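Local coordinates for cell division control protein (Pyrococcus abyssi, PDB 6RPP), which is an intein, a HINT-fold element that probably excises itself by protein splicing from the MCM replicative helicase in whose sequence it is embedded, at residues A47-E52 and N69-R74; V53-L58 and P153-F158; K78-V83 and Y140-P145; L82-G87 and V134-E139. The protein carries 2 engineered substitutions. One frame throughout, in Å; residues are numbered along the deposited sequence.

Contact 1: A47-E52 and N69-R74; sequences APIDIE and NIAWKR
Three backbone hydrogen bonds tie A47-E52 to N69-R74. A47 and A71 form a hydrogen-bonded pair: A47 N reaches A71 O over 2.9 Å within the carbonyl plane, and A71 N answers to A47 O at 2.9 Å, almost straight (177°) and close to the C=O axis. The third, from I49 N to N69 O, is longer at 3.2 Å; the donor stands above the carbonyl plane, where the N69 backbone (psi -4°) twists out of extended geometry. P48 faces I70 as a non-hydrogen-bonded pair, so its missing N-H costs no bond to this partner. Weaker CA-H...O contacts join the ladder, the closer being N69 CA to I49 O at 3.2 Å.

Among the side chains, I49 does most. Its CG1 takes the crowded place between N and carbonyl carbon (chi1 50°) and lies against I70 N at 3.6 Å, while the CG2 branch meets A71 CB at 3.8 Å. Small A47 and A71 share the face under helix 21-35, A47 packing on I29 and A32. The amide oxygen of N69, OD1, is hydrogen-bonded to Q151 of strand 146-151. Strongly twisted antiparallel pairing of this kind belongs to the long beta hairpin 44-56/63-75 of the intein's HINT fold.

Contact 2: V53-L58 and P153-F158; sequences VYSLDL and PGYHNF
Within the HINT fold, the side chain of N157, at the start of strand 157-160, pairs with the backbone of L56 on strand 44-56 much as a strand would. V53 opens with plain apolar packing, its CB 4.0 Å from F158 CB as the two side chains cross obliquely; a beta-branched valine suits this buried strand position. At Y54 the carbonyl O receives a CA-H...O contact from F158 CA at 3.2 Å, and the backbone of Y54 pairs onward with L159.

S55 works twice. With OG anti to its carbonyl carbon (chi1 -56°), the hydroxyl donates to N157 O at 2.8 Å, lying in that carbonyl's plane. Its CB meanwhile sits over one face of the Y155 ring, a CH-pi contact 3.9 Å from the centroid. Serine suits the place, its short side chain offering a hydroxyl to N157 O and a CB to the ring.

L56 is gripped on both backbone polar groups: L56 N donates a hydrogen bond to N157 OD1 at 2.9 Å, and L56 O accepts from N157 ND2 at 2.9 Å, each on a lone pair. D57 passes the Y155 ring edge and forms a salt bridge with R64, which also makes a weak hydrogen bond to Y155 OH. The amide of N157 is pinned against rotation, for ND2 also donates to Y155 O at 3.1 Å from above that carbonyl's plane.

Contact 3: K78-V83 and Y140-P145; sequences KKMMLV and YEPKDP
The ring of Y140 lies flat across the root of the M80 side chain, the two residues running side by side in the same direction. Y140 CG occupies the crowded position between backbone N and carbonyl carbon (chi1 69°), and this brings the ring over M80 of the neighbouring strand. M80 CB then comes over one ring face, 3.3 Å from Y140 CZ, a tight fit, and 3.4 Å from the phenol OH. Further along, the M80 chain bends at chi2 and chi3, so that its terminal CE also approaches the OH. The flexible, unbranched methionine can mould itself to a flat ring in this way. At the rim, L82 N lies in the ring plane beside CE1.

The rigid ring of P142 meets M80 at about a right angle, its CG 3.8 Å from M80 CG; its CD rests 3.5 Å from K78 O. K79 and E141 extend alongside one another, but K79 NZ and E141 OE2 stay 4.4 Å apart, beyond a salt bridge, so any attraction is probably modest.

The backbones underneath fix this registration. M80 N donates to Y140 O at 2.9 Å, nearly along the C=O axis, and Y140 N returns a 2.9 Å bond to M80 O from above its carbonyl plane. This antiparallel pair lies where strand 80-85, bonded along its other edge to strand 90-93, meets the end of strand 128-140; R92 of strand 90-93 makes a cation-pi contact with Y140, and the chain after Y140 runs on to strand 146-151, an edge strand of the sheet that holds 44-56 and 63-75.

Contact 4: L82-G87 and V134-E139; sequences LVKTRG and VAEILE
A bend at chi3 of K84 (70°) and another at chi2 of E136 bring lysine and glutamate obliquely across each other, K84 NZ reaching E136 OE1 at 3.9 Å, a long salt bridge. The nearby R90, also positive, lies close to that ammonium, so the carboxylate may ease the repulsion between them. Beneath this pair lies a classic beta bulge in an antiparallel ladder: A135 and E136 both face K84. K84 O accepts a good bond from A135 N at 2.8 Å and a weak one from E136 N at 3.3 Å, while K84 N donates to E136 O nearly along its C=O axis. The extra residue is accommodated by the A135 backbone, whose psi of -46° departs from extended geometry; the small side chain of alanine suits the spot, A135 CB lying 3.4 Å from K84 O.

On one face, V83 packs loosely on I137, both beta-branched and suited to extended strands; V134 CG2 is near V83 CG1, and L115 touches all three. Past the bulge, the hydroxyl of T85 bonds D132. R86 lays its guanidinium over A135 CA, its NE held by a salt bridge to E133, and its CG touches A135 CB at 4.0 Å. At the other end the register is regular: L138 N donates to L82 O at 2.9 Å, and L82 N donates to L138 O at 2.7 Å, virtually straight at 178°.

In the fold
The four contacts form two pairs. Contacts 1 and 2 both use strand 44-56, have centres 14 Å apart and touch where N69 OD1 lies 3.4 Å from P153 CD. Contacts 3 and 4 share L82 and V83 on strand 80-85, also with centres 14 Å apart, and pack M81 SD against I137 CG2 at 3.6 Å. The pairs lie apart: contacts 1 and 4 are centred 27 Å from each other, on opposite sides of the chain's centre, although the segments of contacts 1 and 3 adjoin in sequence. Contacts 3 and 4 are nested within the long loop that contact 2 closes. Contact 2 also lies nearest the C-terminal end in sequence, H156 bonding A167, consistent with proximity to a splice junction.

Contact 1: A47-E52 and N69-R74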
loop_
_atom_site.group_PDB
_atom_site.type_symbol
_atom_site.label_atom_id
_atom_site.label_comp_id
_atom_site.label_asym_id
_atom_site.label_seq_id
_atom_site.Cartn_x
_atom_site.Cartn_y
_atom_site.Cartn_z
ATOM N N ALA A 47 7.525 9.728 -9.947
ATOM C CA ALA A 47 7.248 11.134 -10.168
ATOM C C ALA A 47 7.016 11.796 -8.820
ATOM O O ALA A 47 6.503 11.161 -7.896
ATOM C CB ALA A 47 6.010 11.314 -11.061
ATOM N N PRO A 48 7.313 13.065 -8.694
ATOM C CA PRO A 48 7.051 13.760 -7.425
ATOM C C PRO A 48 5.561 13.933 -7.192
ATOM O O PRO A 48 4.771 14.145 -8.120
ATOM C CB PRO A 48 7.743 15.117 -7.620
ATOM C CG PRO A 48 7.899 15.266 -9.033
ATOM C CD PRO A 48 7.985 13.914 -9.685
ATOM N N ILE A 49 5.171 13.877 -5.922
ATOM C CA ILE A 49 3.833 14.250 -5.474
ATOM C C ILE A 49 3.965 14.978 -4.154
ATOM O O ILE A 49 5.029 14.991 -3.519
ATOM C CB ILE A 49 2.874 13.063 -5.232
ATOM C CG1 ILE A 49 3.561 12.041 -4.351
ATOM C CG2 ILE A 49 2.384 12.466 -6.471
ATOM C CD1 ILE A 49 2.589 10.891 -3.963
ATOM N N ASP A 50 2.845 15.606 -3.726
ATOM C CA ASP A 50 2.746 16.240 -2.416
ATOM C C ASP A 50 1.322 16.056 -1.882
ATOM O O ASP A 50 0.461 16.917 -2.064
ATOM C CB ASP A 50 3.124 17.728 -2.506
ATOM C CG ASP A 50 3.124 18.438 -1.169
ATOM O OD1 ASP A 50 2.967 17.813 -0.094
ATOM O OD2 ASP A 50 3.343 19.679 -1.183
ATOM N N ILE A 51 1.075 14.963 -1.176
ATOM C CA ILE A 51 -0.260 14.694 -0.675
ATOM C C ILE A 51 -0.158 14.287 0.789
ATOM O O ILE A 51 0.924 13.983 1.292
ATOM C CB ILE A 51 -0.975 13.599 -1.499
ATOM C CG1 ILE A 51 -0.257 12.283 -1.322
ATOM C CG2 ILE A 51 -0.972 13.966 -2.968
ATOM C CD1 ILE A 51 -0.940 11.177 -2.065
ATOM N N GLU A 52 -1.283 14.363 1.480
ATOM C CA GLU A 52 -1.350 14.064 2.904
ATOM C C GLU A 52 -2.056 12.714 3.049
ATOM O O GLU A 52 -3.165 12.537 2.537
ATOM C CB GLU A 52 -2.096 15.174 3.641
ATOM C CG GLU A 52 -2.113 14.995 5.129
ATOM C CD GLU A 52 -2.779 16.158 5.820
ATOM O OE1 GLU A 52 -2.109 16.811 6.647
ATOM O OE2 GLU A 52 -3.959 16.429 5.520
ATOM N N ASN A 69 5.678 11.715 -0.874
ATOM C CA ASN A 69 6.379 12.618 -1.799
ATOM C C ASN A 69 6.860 11.985 -3.104
ATOM O O ASN A 69 7.368 12.717 -3.971
ATOM C CB ASN A 69 7.557 13.318 -1.070
ATOM C CG ASN A 69 8.645 12.343 -0.577
ATOM O OD1 ASN A 69 8.427 11.178 -0.501
ATOM N ND2 ASN A 69 9.831 12.871 -0.273
ATOM N N ILE A 70 6.702 10.672 -3.292
ATOM C CA ILE A 70 6.996 10.043 -4.583
ATOM C C ILE A 70 5.881 9.054 -4.924
ATOM O O ILE A 70 5.411 8.292 -4.066
ATOM C CB ILE A 70 8.355 9.298 -4.571
ATOM C CG1 ILE A 70 9.531 10.220 -4.241
ATOM C CG2 ILE A 70 8.571 8.539 -5.887
ATOM C CD1 ILE A 70 9.993 11.028 -5.402
ATOM N N ALA A 71 5.464 9.098 -6.190
ATOM C CA ALA A 71 4.484 8.197 -6.782
ATOM C C ALA A 71 5.216 7.211 -7.694
ATOM O O ALA A 71 6.058 7.615 -8.513
ATOM C CB ALA A 71 3.463 8.972 -7.597
ATOM N N TRP A 72 4.884 5.923 -7.557
ATOM C CA TRP A 72 5.532 4.835 -8.266
ATOM C C TRP A 72 4.546 4.082 -9.139
ATOM O O TRP A 72 3.475 3.715 -8.674
ATOM C CB TRP A 72 6.117 3.827 -7.271
ATOM C CG TRP A 72 7.356 4.238 -6.704
ATOM C CD1 TRP A 72 7.568 4.790 -5.449
ATOM C CD2 TRP A 72 8.632 4.177 -7.332
ATOM N NE1 TRP A 72 8.903 5.068 -5.293
ATOM C CE2 TRP A 72 9.576 4.688 -6.418
ATOM C CE3 TRP A 72 9.072 3.712 -8.568
ATOM C CZ2 TRP A 72 10.928 4.750 -6.716
ATOM C CZ3 TRP A 72 10.419 3.769 -8.856
ATOM C CH2 TRP A 72 11.326 4.284 -7.943
ATOM N N LYS A 73 4.924 3.836 -10.386
ATOM C CA LYS A 73 4.138 3.018 -11.309
ATOM C C LYS A 73 5.053 1.929 -11.829
ATOM O O LYS A 73 6.065 2.247 -12.445
ATOM C CB LYS A 73 3.648 3.861 -12.486
ATOM C CG LYS A 73 3.009 3.104 -13.695
ATOM C CD LYS A 73 2.675 4.034 -14.805
ATOM C CE LYS A 73 1.868 3.354 -16.011
ATOM N NZ LYS A 73 1.388 4.363 -16.875
ATOM N N ARG A 74 4.691 0.661 -11.636
ATOM C CA ARG A 74 5.586 -0.423 -11.989
ATOM C C ARG A 74 4.839 -1.473 -12.796
ATOM O O ARG A 74 3.632 -1.659 -12.643
ATOM C CB ARG A 74 6.240 -1.093 -10.745
ATOM C CG ARG A 74 7.113 -0.129 -9.922
ATOM C CD ARG A 74 8.178 -0.884 -9.120
ATOM N NE ARG A 74 8.601 -0.145 -7.926
ATOM C CZ ARG A 74 9.787 0.435 -7.788
ATOM N NH1 ARG A 74 10.682 0.349 -8.762
ATOM N NH2 ARG A 74 10.082 1.092 -6.673
#

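Contact 2: V53-L58 and P153-F158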
loop_
_atom_site.group_PDB
_atom_site.type_symbol
_atom_site.label_atom_id
_atom_site.label_comp_id
_atom_site.label_asym_id
_atom_site.label_seq_id
_atom_site.Cartn_x
_atom_site.Cartn_y
_atom_site.Cartn_z
ATOM N N VAL A 53 -1.399 11.764 3.706
ATOM C CA VAL A 53 -1.972 10.432 3.908
ATOM C C VAL A 53 -2.067 10.265 5.413
ATOM O O VAL A 53 -1.639 11.164 6.159
ATOM C CB VAL A 53 -1.111 9.344 3.283
ATOM C CG1 VAL A 53 -1.133 9.495 1.736
ATOM C CG2 VAL A 53 0.267 9.371 3.883
ATOM N N TYR A 54 -2.587 9.122 5.852
ATOM C CA TYR A 54 -2.552 8.735 7.259
ATOM C C TYR A 54 -1.576 7.574 7.399
ATOM O O TYR A 54 -1.631 6.620 6.617
ATOM C CB TYR A 54 -3.940 8.311 7.768
ATOM C CG TYR A 54 -4.867 9.491 7.966
ATOM C CD1 TYR A 54 -4.749 10.298 9.097
ATOM C CD2 TYR A 54 -5.829 9.809 7.019
ATOM C CE1 TYR A 54 -5.575 11.367 9.271
ATOM C CE2 TYR A 54 -6.667 10.867 7.196
ATOM C CZ TYR A 54 -6.537 11.639 8.327
ATOM O OH TYR A 54 -7.362 12.707 8.524
ATOM N N SER A 55 -0.713 7.669 8.414
ATOM C CA SER A 55 0.286 6.646 8.676
ATOM C C SER A 55 0.237 6.159 10.113
ATOM O O SER A 55 0.001 6.931 11.039
ATOM C CB SER A 55 1.637 7.162 8.360
ATOM O OG SER A 55 1.663 7.614 7.010
ATOM N N LEU A 56 0.487 4.869 10.279
ATOM C CA LEU A 56 0.652 4.289 11.611
ATOM C C LEU A 56 2.078 4.455 12.132
ATOM O O LEU A 56 3.057 4.217 11.415
ATOM C CB LEU A 56 0.291 2.813 11.567
ATOM C CG LEU A 56 0.303 2.008 12.862
ATOM C CD1 LEU A 56 -0.711 2.533 13.857
ATOM C CD2 LEU A 56 0.046 0.546 12.517
ATOM N N ASP A 57 2.190 4.876 13.400
ATOM C CA ASP A 57 3.428 4.811 14.170
ATOM C C ASP A 57 3.469 3.427 14.798
ATOM O O ASP A 57 2.687 3.140 15.707
ATOM C CB ASP A 57 3.406 5.933 15.210
ATOM C CG ASP A 57 4.660 6.004 16.042
ATOM O OD1 ASP A 57 5.274 4.968 16.349
ATOM O OD2 ASP A 57 5.016 7.130 16.422
ATOM N N LEU A 58 4.364 2.559 14.321
ATOM C CA LEU A 58 4.286 1.191 14.807
ATOM C C LEU A 58 4.732 1.052 16.256
ATOM O O LEU A 58 4.288 0.120 16.933
ATOM C CB LEU A 58 5.087 0.269 13.907
ATOM C CG LEU A 58 4.086 0.057 12.778
ATOM C CD1 LEU A 58 4.792 0.042 11.502
ATOM C CD2 LEU A 58 3.252 -1.194 13.010
ATOM N N PRO A 153 7.927 9.304 3.768
ATOM C CA PRO A 153 9.132 9.394 4.583
ATOM C C PRO A 153 8.824 9.206 6.044
ATOM O O PRO A 153 7.854 9.759 6.564
ATOM C CB PRO A 153 9.649 10.811 4.312
ATOM C CG PRO A 153 9.195 11.012 2.866
ATOM C CD PRO A 153 7.837 10.397 2.788
ATOM N N GLY A 154 9.722 8.476 6.705
ATOM C CA GLY A 154 9.665 8.201 8.121
ATOM C C GLY A 154 8.876 6.926 8.316
ATOM O O GLY A 154 9.439 5.871 8.651
ATOM N N TYR A 155 7.608 6.986 7.932
ATOM C CA TYR A 155 6.629 6.002 8.351
ATOM C C TYR A 155 6.633 4.756 7.478
ATOM O O TYR A 155 6.319 3.668 7.963
ATOM C CB TYR A 155 5.231 6.597 8.246
ATOM C CG TYR A 155 4.991 7.677 9.269
ATOM C CD1 TYR A 155 4.594 7.325 10.544
ATOM C CD2 TYR A 155 5.152 9.025 8.945
ATOM C CE1 TYR A 155 4.356 8.261 11.501
ATOM C CE2 TYR A 155 4.962 9.996 9.936
ATOM C CZ TYR A 155 4.523 9.583 11.178
ATOM O OH TYR A 155 4.273 10.543 12.128
ATOM N N HIS A 156 6.897 4.915 6.189
ATOM C CA HIS A 156 6.823 3.775 5.263
ATOM C C HIS A 156 5.487 3.050 5.287
ATOM O O HIS A 156 5.433 1.821 5.108
ATOM C CB HIS A 156 7.906 2.752 5.599
ATOM C CG HIS A 156 9.262 3.124 5.133
ATOM N ND1 HIS A 156 9.671 2.944 3.833
ATOM C CD2 HIS A 156 10.336 3.594 5.811
ATOM C CE1 HIS A 156 10.940 3.310 3.728
ATOM N NE2 HIS A 156 11.349 3.756 4.903
ATOM N N ASN A 157 4.381 3.762 5.487
ATOM C CA ASN A 157 3.093 3.156 5.302
ATOM C C ASN A 157 2.065 4.252 5.118
ATOM O O ASN A 157 2.302 5.408 5.495
ATOM C CB ASN A 157 2.729 2.251 6.514
ATOM C CG ASN A 157 2.392 3.012 7.777
ATOM O OD1 ASN A 157 1.214 3.296 7.989
ATOM N ND2 ASN A 157 3.371 3.274 8.644
ATOM N N PHE A 158 0.918 3.856 4.549
ATOM C CA PHE A 158 -0.251 4.735 4.383
ATOM C C PHE A 158 -1.496 3.891 4.519
ATOM O O PHE A 158 -1.497 2.700 4.181
ATOM C CB PHE A 158 -0.267 5.488 3.026
ATOM C CG PHE A 158 -0.131 4.563 1.833
ATOM C CD1 PHE A 158 -1.263 3.999 1.219
ATOM C CD2 PHE A 158 1.130 4.245 1.301
ATOM C CE1 PHE A 158 -1.201 3.137 0.159
ATOM C CE2 PHE A 158 1.245 3.367 0.217
ATOM C CZ PHE A 158 0.104 2.814 -0.371
#

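Contact 3: K78-V83 and Y140-P145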
loop_
_atom_site.group_PDB
_atom_site.type_symbol
_atom_site.label_atom_id
_atom_site.label_comp_id
_atom_site.label_asym_id
_atom_site.label_seq_id
_atom_site.Cartn_x
_atom_site.Cartn_y
_atom_site.Cartn_z
ATOM N N LYS A 78 3.648 -11.426 -12.881
ATOM C CA LYS A 78 2.825 -12.375 -13.591
ATOM C C LYS A 78 1.662 -12.843 -12.733
ATOM O O LYS A 78 0.621 -13.253 -13.281
ATOM C CB LYS A 78 3.701 -13.546 -14.044
ATOM C CG LYS A 78 4.761 -13.188 -15.102
ATOM C CD LYS A 78 4.113 -12.714 -16.403
ATOM C CE LYS A 78 5.067 -12.822 -17.610
ATOM N NZ LYS A 78 4.406 -12.357 -18.894
ATOM N N LYS A 79 1.814 -12.804 -11.397
ATOM C CA LYS A 79 0.786 -13.222 -10.444
ATOM C C LYS A 79 0.622 -12.125 -9.411
ATOM O O LYS A 79 1.576 -11.416 -9.092
ATOM C CB LYS A 79 1.127 -14.574 -9.706
ATOM C CG LYS A 79 1.355 -15.691 -10.708
ATOM C CD LYS A 79 1.519 -17.060 -10.102
ATOM C CE LYS A 79 1.069 -18.153 -11.091
ATOM N NZ LYS A 79 0.039 -17.700 -12.082
ATOM N N MET A 80 -0.610 -11.989 -8.888
ATOM C CA MET A 80 -0.928 -11.079 -7.790
ATOM C C MET A 80 -1.651 -11.841 -6.681
ATOM O O MET A 80 -2.017 -12.997 -6.839
ATOM C CB MET A 80 -1.803 -9.882 -8.262
ATOM C CG MET A 80 -1.210 -8.954 -9.357
ATOM S SD MET A 80 -0.091 -7.770 -8.568
ATOM C CE MET A 80 -1.286 -6.670 -7.728
ATOM N N MET A 81 -1.803 -11.191 -5.507
ATOM C CA MET A 81 -2.452 -11.838 -4.364
ATOM C C MET A 81 -3.582 -10.971 -3.854
ATOM O O MET A 81 -3.400 -9.775 -3.637
ATOM C CB MET A 81 -1.478 -12.108 -3.191
ATOM C CG MET A 81 -0.270 -12.933 -3.476
ATOM S SD MET A 81 -0.863 -14.594 -3.455
ATOM C CE MET A 81 0.678 -15.512 -3.550
ATOM N N LEU A 82 -4.720 -11.588 -3.584
ATOM C CA LEU A 82 -5.810 -10.923 -2.884
ATOM C C LEU A 82 -5.712 -11.350 -1.435
ATOM O O LEU A 82 -5.773 -12.544 -1.135
ATOM C CB LEU A 82 -7.170 -11.307 -3.494
ATOM C CG LEU A 82 -8.411 -11.096 -2.629
ATOM C CD1 LEU A 82 -8.622 -9.596 -2.431
ATOM C CD2 LEU A 82 -9.628 -11.769 -3.277
ATOM N N VAL A 83 -5.628 -10.380 -0.537
ATOM C CA VAL A 83 -5.487 -10.642 0.892
ATOM C C VAL A 83 -6.761 -10.197 1.559
ATOM O O VAL A 83 -7.201 -9.063 1.338
ATOM C CB VAL A 83 -4.286 -9.902 1.471
ATOM C CG1 VAL A 83 -4.204 -10.067 3.019
ATOM C CG2 VAL A 83 -3.051 -10.395 0.802
ATOM N N TYR A 140 -4.159 -14.562 -8.059
ATOM C CA TYR A 140 -4.878 -14.426 -9.312
ATOM C C TYR A 140 -3.911 -13.870 -10.355
ATOM O O TYR A 140 -2.823 -13.388 -10.026
ATOM C CB TYR A 140 -6.135 -13.530 -9.100
ATOM C CG TYR A 140 -5.785 -12.079 -8.815
ATOM C CD1 TYR A 140 -5.412 -11.655 -7.543
ATOM C CD2 TYR A 140 -5.757 -11.137 -9.850
ATOM C CE1 TYR A 140 -5.059 -10.309 -7.275
ATOM C CE2 TYR A 140 -5.405 -9.786 -9.613
ATOM C CZ TYR A 140 -5.052 -9.381 -8.314
ATOM O OH TYR A 140 -4.648 -8.090 -8.147
ATOM N N GLU A 141 -4.286 -13.968 -11.594
ATOM C CA GLU A 141 -3.489 -13.398 -12.681
ATOM C C GLU A 141 -4.104 -12.063 -13.050
ATOM O O GLU A 141 -5.312 -11.996 -13.291
ATOM C CB GLU A 141 -3.476 -14.316 -13.890
ATOM C CG GLU A 141 -2.732 -15.613 -13.618
ATOM C CD GLU A 141 -3.467 -16.816 -14.144
ATOM O OE1 GLU A 141 -4.466 -17.227 -13.506
ATOM O OE2 GLU A 141 -3.052 -17.342 -15.202
ATOM N N PRO A 142 -3.336 -10.978 -13.047
ATOM C CA PRO A 142 -3.948 -9.656 -13.205
ATOM C C PRO A 142 -4.416 -9.352 -14.619
ATOM O O PRO A 142 -3.806 -9.750 -15.625
ATOM C CB PRO A 142 -2.831 -8.708 -12.785
ATOM C CG PRO A 142 -1.562 -9.473 -13.078
ATOM C CD PRO A 142 -1.892 -10.913 -12.733
ATOM N N LYS A 143 -5.521 -8.599 -14.665
ATOM C CA LYS A 143 -5.970 -8.015 -15.920
ATOM C C LYS A 143 -5.291 -6.687 -16.167
ATOM O O LYS A 143 -5.151 -6.314 -17.324
ATOM C CB LYS A 143 -7.493 -7.818 -15.900
ATOM C CG LYS A 143 -8.217 -9.149 -15.987
ATOM C CD LYS A 143 -9.721 -9.010 -15.831
ATOM C CE LYS A 143 -10.398 -10.361 -16.047
ATOM N NZ LYS A 143 -9.818 -11.415 -15.151
ATOM N N ASP A 144 -4.962 -5.953 -15.117
ATOM C CA ASP A 144 -4.345 -4.633 -15.223
ATOM C C ASP A 144 -2.831 -4.808 -15.161
ATOM O O ASP A 144 -2.325 -5.428 -14.206
ATOM C CB ASP A 144 -4.856 -3.777 -14.048
ATOM C CG ASP A 144 -4.379 -2.376 -14.076
ATOM O OD1 ASP A 144 -3.413 -2.010 -14.779
ATOM O OD2 ASP A 144 -4.982 -1.618 -13.263
ATOM N N PRO A 145 -2.090 -4.368 -16.146
ATOM C CA PRO A 145 -0.654 -4.695 -16.208
ATOM C C PRO A 145 0.236 -3.701 -15.464
ATOM O O PRO A 145 1.466 -3.772 -15.616
ATOM C CB PRO A 145 -0.376 -4.684 -17.708
ATOM C CG PRO A 145 -1.239 -3.549 -18.183
ATOM C CD PRO A 145 -2.564 -3.748 -17.414
#

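Contact 4: L82-G87 and V134-E139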
loop_
_atom_site.group_PDB
_atom_site.type_symbol
_atom_site.label_atom_id
_atom_site.label_comp_id
_atom_site.label_asym_id
_atom_site.label_seq_id
_atom_site.Cartn_x
_atom_site.Cartn_y
_atom_site.Cartn_z
ATOM N N LEU A 82 -4.720 -11.588 -3.584
ATOM C CA LEU A 82 -5.810 -10.923 -2.884
ATOM C C LEU A 82 -5.712 -11.350 -1.435
ATOM O O LEU A 82 -5.773 -12.544 -1.135
ATOM C CB LEU A 82 -7.170 -11.307 -3.494
ATOM C CG LEU A 82 -8.411 -11.096 -2.629
ATOM C CD1 LEU A 82 -8.622 -9.596 -2.431
ATOM C CD2 LEU A 82 -9.628 -11.769 -3.277
ATOM N N VAL A 83 -5.628 -10.380 -0.537
ATOM C CA VAL A 83 -5.487 -10.642 0.892
ATOM C C VAL A 83 -6.761 -10.197 1.559
ATOM O O VAL A 83 -7.201 -9.063 1.338
ATOM C CB VAL A 83 -4.286 -9.902 1.471
ATOM C CG1 VAL A 83 -4.204 -10.067 3.019
ATOM C CG2 VAL A 83 -3.051 -10.395 0.802
ATOM N N LYS A 84 -7.400 -11.099 2.302
ATOM C CA LYS A 84 -8.648 -10.790 2.987
ATOM C C LYS A 84 -8.482 -11.036 4.478
ATOM O O LYS A 84 -7.896 -12.058 4.869
ATOM C CB LYS A 84 -9.820 -11.652 2.463
ATOM C CG LYS A 84 -10.142 -11.468 0.977
ATOM C CD LYS A 84 -11.196 -12.485 0.541
ATOM C CE LYS A 84 -12.542 -12.178 1.150
ATOM N NZ LYS A 84 -13.579 -13.160 0.612
ATOM N N THR A 85 -9.019 -10.139 5.319
ATOM C CA THR A 85 -8.884 -10.294 6.764
ATOM C C THR A 85 -10.222 -10.669 7.406
ATOM O O THR A 85 -11.300 -10.526 6.806
ATOM C CB THR A 85 -8.367 -9.031 7.460
ATOM O OG1 THR A 85 -9.408 -8.025 7.449
ATOM C CG2 THR A 85 -7.099 -8.470 6.799
ATOM N N ARG A 86 -10.147 -11.172 8.649
ATOM C CA ARG A 86 -11.375 -11.543 9.360
ATOM C C ARG A 86 -12.223 -10.320 9.677
ATOM O O ARG A 86 -13.454 -10.438 9.739
ATOM C CB ARG A 86 -11.025 -12.322 10.614
ATOM C CG ARG A 86 -10.697 -13.733 10.225
ATOM C CD ARG A 86 -10.499 -14.698 11.398
ATOM N NE ARG A 86 -9.265 -15.459 11.209
ATOM C CZ ARG A 86 -9.166 -16.583 10.503
ATOM N NH1 ARG A 86 -7.987 -17.177 10.369
ATOM N NH2 ARG A 86 -10.236 -17.112 9.921
ATOM N N GLY A 87 -11.596 -9.185 9.895
ATOM C CA GLY A 87 -12.264 -7.941 10.179
ATOM C C GLY A 87 -12.796 -7.234 8.969
ATOM O O GLY A 87 -13.300 -6.107 9.090
ATOM N N VAL A 134 -5.389 -12.417 9.190
ATOM C CA VAL A 134 -5.662 -12.789 7.803
ATOM C C VAL A 134 -6.625 -13.987 7.774
ATOM O O VAL A 134 -6.477 -14.967 8.535
ATOM C CB VAL A 134 -4.335 -13.105 7.083
ATOM C CG1 VAL A 134 -4.591 -13.680 5.675
ATOM C CG2 VAL A 134 -3.453 -11.873 7.023
ATOM N N ALA A 135 -7.621 -13.926 6.878
ATOM C CA ALA A 135 -8.633 -14.946 6.650
ATOM C C ALA A 135 -8.255 -15.875 5.505
ATOM O O ALA A 135 -8.358 -17.095 5.646
ATOM C CB ALA A 135 -10.012 -14.297 6.374
ATOM N N GLU A 136 -7.804 -15.322 4.386
ATOM C CA GLU A 136 -7.458 -16.080 3.202
ATOM C C GLU A 136 -6.533 -15.226 2.355
ATOM O O GLU A 136 -6.646 -13.981 2.325
ATOM C CB GLU A 136 -8.691 -16.475 2.355
ATOM C CG GLU A 136 -9.776 -17.313 2.982
ATOM C CD GLU A 136 -10.960 -16.467 3.441
ATOM O OE1 GLU A 136 -11.219 -15.408 2.816
ATOM O OE2 GLU A 136 -11.624 -16.858 4.426
ATOM N N ILE A 137 -5.651 -15.897 1.632
ATOM C CA ILE A 137 -4.831 -15.270 0.606
ATOM C C ILE A 137 -5.074 -16.039 -0.675
ATOM O O ILE A 137 -4.930 -17.270 -0.683
ATOM C CB ILE A 137 -3.327 -15.300 0.932
ATOM C CG1 ILE A 137 -3.059 -14.690 2.315
ATOM C CG2 ILE A 137 -2.520 -14.609 -0.213
ATOM C CD1 ILE A 137 -2.684 -15.766 3.344
ATOM N N LEU A 138 -5.404 -15.332 -1.749
ATOM C CA LEU A 138 -5.766 -15.991 -3.014
ATOM C C LEU A 138 -4.964 -15.391 -4.158
ATOM O O LEU A 138 -5.075 -14.181 -4.425
ATOM C CB LEU A 138 -7.261 -15.831 -3.307
ATOM C CG LEU A 138 -7.747 -16.470 -4.612
ATOM C CD1 LEU A 138 -7.216 -17.907 -4.771
ATOM C CD2 LEU A 138 -9.269 -16.456 -4.675
ATOM N N GLU A 139 -4.221 -16.244 -4.872
ATOM C CA GLU A 139 -3.483 -15.813 -6.051
ATOM C C GLU A 139 -4.412 -15.598 -7.242
ATOM O O GLU A 139 -5.369 -16.358 -7.410
ATOM C CB GLU A 139 -2.468 -16.897 -6.383
ATOM C CG GLU A 139 -1.447 -16.528 -7.379
ATOM C CD GLU A 139 -0.415 -17.619 -7.502
ATOM O OE1 GLU A 139 0.591 -17.569 -6.761
ATOM O OE2 GLU A 139 -0.641 -18.544 -8.312
#